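Local coordinates for NAD nucleotidase (Haemophilus influenzae, PDB 3ZTV), which degrades NAD to adenosine and nicotinamide riboside in the periplasm, acting as both a dinucleotide pyrophosphatase and a 5'-nucleotidase, at residues Glu179-Lys191 / Lys208-Asp220. Residues are numbered along the deposited sequence; the frame is centred on the assembly and turned at random.
Sequences EIATAQIMANALK and KNIEIAQKVNDID
Ile180 is the apolar hub where helix 179-191 meets helix 206-215. Its CG1 slides past the oppositely running side chain of Ile212, CG1 to CG1 at 3.9 Å, while CG2 reaches CG2 of Val216. With CG1 anti to the carbonyl carbon (chi1 -69°) and the chain extended beyond it, the side chain crosses that of Glu211 at about a right angle, CD1 lying 3.4 Å from Glu211 CD. Further along, two methyls meet Ile219: its CD1 sits 3.9 Å from Ala183 CB, and its CG1 packs on Ala187 CB. At Val216, the first residue to leave helical geometry, CG1 lies against CB of Gln184, the two side chains sliding past each other in opposite directions.

Both helices belong to the calcineurin-like phosphoesterase domain; the axes of the two segments' helical parts approach to 10.1 Å at 43°. Helix 179-191 lies in the connection from strand 151-159 to strand 198-203, helix 206-215 in that from 198-203 to 221-224, both beta-alpha-beta crossovers between parallel neighbours, the first also holding helix 162-167 and strand 174-176. Leu190 and Met186 pack on strand 151-159, and Ile212 on Ile222.

Polar links lie at both ends. One water accepts from Lys208 NZ and Ile180 N and donates to Glu179 OE1; Glu179 OE2 takes the N-H of Val161. Within helix 206-215 a salt-bridge network holds the carboxylate on which Ile180 CD1 rests: Lys208 NZ meets Glu211 OE1 on its syn side at 3.0 Å, 31° out of plane, and Lys215 NZ takes the anti lone pair of OE2. At the far end the Lys191 and Asp218 side chains cross, CD 3.4 Å from OD2, and a water bridges Lys191 NZ to that same oxygen.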
loop_
_atom_site.group_PDB
_atom_site.type_symbol
_atom_site.label_atom_id
_atom_site.label_comp_id
_atom_site.label_asym_id
_atom_site.label_seq_id
_atom_site.Cartn_x
_atom_site.Cartn_y
_atom_site.Cartn_z
ATOM N N GLU A 179 -4.935 -4.301 3.284
ATOM C CA GLU A 179 -5.570 -4.641 4.558
ATOM C C GLU A 179 -5.032 -3.826 5.740
ATOM O O GLU A 179 -5.808 -3.245 6.497
ATOM C CB GLU A 179 -5.414 -6.141 4.868
ATOM C CG GLU A 179 -6.037 -7.116 3.838
ATOM C CD GLU A 179 -5.052 -7.608 2.775
ATOM O OE1 GLU A 179 -4.056 -6.887 2.482
ATOM O OE2 GLU A 179 -5.277 -8.725 2.229
ATOM N N ILE A 180 -3.709 -3.811 5.918
ATOM C CA ILE A 180 -3.100 -3.079 7.035
ATOM C C ILE A 180 -3.367 -1.577 6.935
ATOM O O ILE A 180 -3.803 -0.953 7.911
ATOM C CB ILE A 180 -1.580 -3.359 7.126
ATOM C CG1 ILE A 180 -1.355 -4.814 7.554
ATOM C CG2 ILE A 180 -0.890 -2.374 8.077
ATOM C CD1 ILE A 180 0.083 -5.278 7.479
ATOM N N ALA A 181 -3.118 -0.983 5.772
ATOM C CA ALA A 181 -3.347 0.452 5.637
ATOM C C ALA A 181 -4.804 0.811 5.889
ATOM O O ALA A 181 -5.115 1.769 6.589
ATOM C CB ALA A 181 -2.898 0.964 4.275
ATOM N N THR A 182 -5.719 0.046 5.314
ATOM C CA THR A 182 -7.130 0.357 5.504
ATOM C C THR A 182 -7.525 0.274 6.976
ATOM O O THR A 182 -8.240 1.140 7.488
ATOM C CB THR A 182 -8.058 -0.543 4.642
ATOM O OG1 THR A 182 -7.750 -0.356 3.251
ATOM C CG2 THR A 182 -9.529 -0.219 4.920
ATOM N N ALA A 183 -7.098 -0.795 7.641
ATOM C CA ALA A 183 -7.396 -0.948 9.064
ATOM C C ALA A 183 -6.906 0.250 9.878
ATOM O O ALA A 183 -7.648 0.796 10.691
ATOM C CB ALA A 183 -6.825 -2.259 9.609
ATOM N N GLN A 184 -5.681 0.690 9.642
ATOM C CA GLN A 184 -5.160 1.799 10.443
ATOM C C GLN A 184 -5.824 3.117 10.115
ATOM O O GLN A 184 -6.157 3.883 11.014
ATOM C CB GLN A 184 -3.649 1.962 10.303
ATOM C CG GLN A 184 -3.057 3.060 11.213
ATOM C CD GLN A 184 -3.284 2.777 12.700
ATOM O OE1 GLN A 184 -4.349 3.069 13.256
ATOM N NE2 GLN A 184 -2.291 2.194 13.338
ATOM N N ILE A 185 -6.020 3.391 8.826
ATOM C CA ILE A 185 -6.606 4.660 8.428
ATOM C C ILE A 185 -8.052 4.731 8.928
ATOM O O ILE A 185 -8.486 5.767 9.446
ATOM C CB ILE A 185 -6.512 4.864 6.905
ATOM C CG1 ILE A 185 -5.045 4.947 6.455
ATOM C CG2 ILE A 185 -7.296 6.106 6.466
ATOM C CD1 ILE A 185 -4.195 5.952 7.248
ATOM N N MET A 186 -8.792 3.625 8.807
ATOM C CA MET A 186 -10.170 3.609 9.306
ATOM C C MET A 186 -10.221 3.855 10.814
ATOM O O MET A 186 -11.017 4.667 11.289
ATOM C CB MET A 186 -10.858 2.276 8.995
ATOM C CG MET A 186 -11.200 2.083 7.516
ATOM S SD MET A 186 -12.402 3.283 6.847
ATOM C CE MET A 186 -13.810 2.956 7.902
ATOM N N ALA A 187 -9.386 3.150 11.570
ATOM C CA ALA A 187 -9.406 3.280 13.019
ATOM C C ALA A 187 -8.953 4.684 13.434
ATOM O O ALA A 187 -9.519 5.268 14.356
ATOM C CB ALA A 187 -8.544 2.204 13.672
ATOM N N ASN A 188 -7.962 5.232 12.729
ATOM C CA ASN A 188 -7.433 6.552 13.082
ATOM C C ASN A 188 -8.473 7.640 12.901
ATOM O O ASN A 188 -8.578 8.560 13.720
ATOM C CB ASN A 188 -6.170 6.870 12.277
ATOM C CG ASN A 188 -5.478 8.138 12.763
ATOM O OD1 ASN A 188 -5.067 8.221 13.924
ATOM N ND2 ASN A 188 -5.333 9.130 11.871
ATOM N N ALA A 189 -9.254 7.529 11.832
ATOM C CA ALA A 189 -10.300 8.505 11.550
ATOM C C ALA A 189 -11.426 8.481 12.576
ATOM O O ALA A 189 -12.040 9.511 12.864
ATOM C CB ALA A 189 -10.858 8.295 10.151
ATOM N N LEU A 190 -11.703 7.302 13.123
ATOM C CA LEU A 190 -12.790 7.163 14.087
ATOM C C LEU A 190 -12.478 7.792 15.450
ATOM O O LEU A 190 -13.391 8.134 16.200
ATOM C CB LEU A 190 -13.169 5.689 14.249
ATOM C CG LEU A 190 -13.895 5.099 13.040
ATOM C CD1 LEU A 190 -13.813 3.582 13.037
ATOM C CD2 LEU A 190 -15.347 5.565 12.983
ATOM N N LYS A 191 -11.198 7.976 15.763
ATOM C CA LYS A 191 -10.792 8.495 17.071
ATOM C C LYS A 191 -11.433 9.831 17.456
ATOM O O LYS A 191 -11.981 9.965 18.549
ATOM C CB LYS A 191 -9.270 8.620 17.157
ATOM C CG LYS A 191 -8.526 7.304 17.098
ATOM C CD LYS A 191 -7.020 7.538 17.023
ATOM C CE LYS A 191 -6.552 8.482 18.117
ATOM N NZ LYS A 191 -5.103 8.812 17.989
ATOM N N LYS A 208 -2.811 -12.526 8.491
ATOM C CA LYS A 208 -2.862 -11.086 8.269
ATOM C C LYS A 208 -3.496 -10.369 9.460
ATOM O O LYS A 208 -3.045 -9.292 9.844
ATOM C CB LYS A 208 -3.599 -10.763 6.963
ATOM C CG LYS A 208 -3.762 -9.271 6.694
ATOM C CD LYS A 208 -2.436 -8.539 6.473
ATOM C CE LYS A 208 -1.699 -9.063 5.264
ATOM N NZ LYS A 208 -0.499 -8.225 4.967
ATOM N N ASN A 209 -4.517 -10.963 10.068
ATOM C CA ASN A 209 -5.148 -10.360 11.244
ATOM C C ASN A 209 -4.210 -10.304 12.465
ATOM O O ASN A 209 -4.263 -9.347 13.251
ATOM C CB ASN A 209 -6.464 -11.062 11.604
ATOM C CG ASN A 209 -7.575 -10.752 10.623
ATOM O OD1 ASN A 209 -7.469 -9.806 9.827
ATOM N ND2 ASN A 209 -8.656 -11.522 10.698
ATOM N N ILE A 210 -3.366 -11.323 12.629
ATOM C CA ILE A 210 -2.333 -11.310 13.667
ATOM C C ILE A 210 -1.312 -10.198 13.387
ATOM O O ILE A 210 -0.867 -9.501 14.311
ATOM C CB ILE A 210 -1.675 -12.704 13.775
ATOM C CG1 ILE A 210 -2.677 -13.682 14.392
ATOM C CG2 ILE A 210 -0.399 -12.641 14.611
ATOM C CD1 ILE A 210 -2.301 -15.153 14.239
ATOM N N GLU A 211 -0.941 -10.018 12.124
ATOM C CA GLU A 211 -0.080 -8.905 11.750
ATOM C C GLU A 211 -0.730 -7.552 12.073
ATOM O O GLU A 211 -0.077 -6.651 12.620
ATOM C CB GLU A 211 0.284 -8.989 10.263
ATOM C CG GLU A 211 1.381 -8.037 9.821
ATOM C CD GLU A 211 1.678 -8.119 8.334
ATOM O OE1 GLU A 211 0.890 -8.742 7.590
ATOM O OE2 GLU A 211 2.703 -7.549 7.906
ATOM N N ILE A 212 -2.006 -7.393 11.732
ATOM C CA ILE A 212 -2.721 -6.167 12.046
ATOM C C ILE A 212 -2.710 -5.891 13.557
ATOM O O ILE A 212 -2.449 -4.753 13.994
ATOM C CB ILE A 212 -4.167 -6.212 11.489
ATOM C CG1 ILE A 212 -4.152 -6.165 9.957
ATOM C CG2 ILE A 212 -5.010 -5.086 12.055
ATOM C CD1 ILE A 212 -5.514 -6.426 9.300
ATOM N N ALA A 213 -2.970 -6.930 14.351
ATOM C CA ALA A 213 -2.984 -6.780 15.807
ATOM C C ALA A 213 -1.667 -6.211 16.329
ATOM O O ALA A 213 -1.657 -5.410 17.263
ATOM C CB ALA A 213 -3.286 -8.106 16.476
ATOM N N GLN A 214 -0.557 -6.600 15.703
ATOM C CA GLN A 214 0.768 -6.203 16.189
ATOM C C GLN A 214 1.298 -4.921 15.563
ATOM O O GLN A 214 2.231 -4.312 16.098
ATOM C CB GLN A 214 1.762 -7.338 15.972
ATOM C CG GLN A 214 1.441 -8.572 16.795
ATOM C CD GLN A 214 2.346 -9.732 16.464
ATOM O OE1 GLN A 214 2.128 -10.437 15.480
ATOM N NE2 GLN A 214 3.373 -9.937 17.279
ATOM N N LYS A 215 0.703 -4.502 14.450
ATOM C CA LYS A 215 1.222 -3.369 13.680
ATOM C C LYS A 215 0.302 -2.161 13.621
ATOM O O LYS A 215 0.717 -1.089 13.191
ATOM C CB LYS A 215 1.572 -3.802 12.254
ATOM C CG LYS A 215 2.741 -4.762 12.174
ATOM C CD LYS A 215 3.160 -5.043 10.741
ATOM C CE LYS A 215 4.402 -5.923 10.703
ATOM N NZ LYS A 215 4.794 -6.281 9.309
ATOM N N VAL A 216 -0.948 -2.326 14.037
ATOM C CA VAL A 216 -1.959 -1.289 13.893
ATOM C C VAL A 216 -2.524 -0.932 15.267
ATOM O O VAL A 216 -2.805 -1.822 16.072
ATOM C CB VAL A 216 -3.102 -1.770 12.954
ATOM C CG1 VAL A 216 -4.275 -0.805 12.957
ATOM C CG2 VAL A 216 -2.579 -1.995 11.533
ATOM N N ASN A 217 -2.675 0.365 15.522
ATOM C CA ASN A 217 -3.236 0.850 16.782
ATOM C C ASN A 217 -4.753 1.051 16.752
ATOM O O ASN A 217 -5.368 1.171 15.684
ATOM C CB ASN A 217 -2.566 2.174 17.200
ATOM C CG ASN A 217 -1.079 2.029 17.439
ATOM O OD1 ASN A 217 -0.267 2.827 16.943
ATOM N ND2 ASN A 217 -0.711 1.008 18.185
ATOM N N ASP A 218 -5.350 1.080 17.941
ATOM C CA ASP A 218 -6.723 1.528 18.151
ATOM C C ASP A 218 -7.806 0.498 17.804
ATOM O O ASP A 218 -8.996 0.814 17.836
ATOM C CB ASP A 218 -6.967 2.866 17.440
ATOM C CG ASP A 218 -5.991 3.942 17.880
ATOM O OD1 ASP A 218 -5.809 4.124 19.102
ATOM O OD2 ASP A 218 -5.393 4.577 16.993
ATOM N N ILE A 219 -7.385 -0.729 17.505
ATOM C CA ILE A 219 -8.343 -1.816 17.233
ATOM C C ILE A 219 -8.288 -2.841 18.371
ATOM O O ILE A 219 -7.216 -3.353 18.701
ATOM C CB ILE A 219 -8.072 -2.484 15.863
ATOM C CG1 ILE A 219 -8.180 -1.447 14.735
ATOM C CG2 ILE A 219 -9.005 -3.684 15.632
ATOM C CD1 ILE A 219 -7.883 -2.020 13.355
ATOM N N ASP A 220 -9.443 -3.114 18.966
ATOM C CA ASP A 220 -9.521 -3.923 20.186
ATOM C C ASP A 220 -9.740 -5.419 19.981
ATOM O O ASP A 220 -9.152 -6.237 20.698
ATOM C CB ASP A 220 -10.619 -3.358 21.082
ATOM C CG ASP A 220 -10.335 -1.917 21.482
ATOM O OD1 ASP A 220 -9.301 -1.672 22.130
ATOM O OD2 ASP A 220 -11.112 -0.995 21.153
HETATM O O HOH W 1 -1.870 -5.828 4.179
HETATM O O HOH W 2 -4.314 5.586 15.084
HETATM O O HOH W 3 -3.813 6.420 18.800
#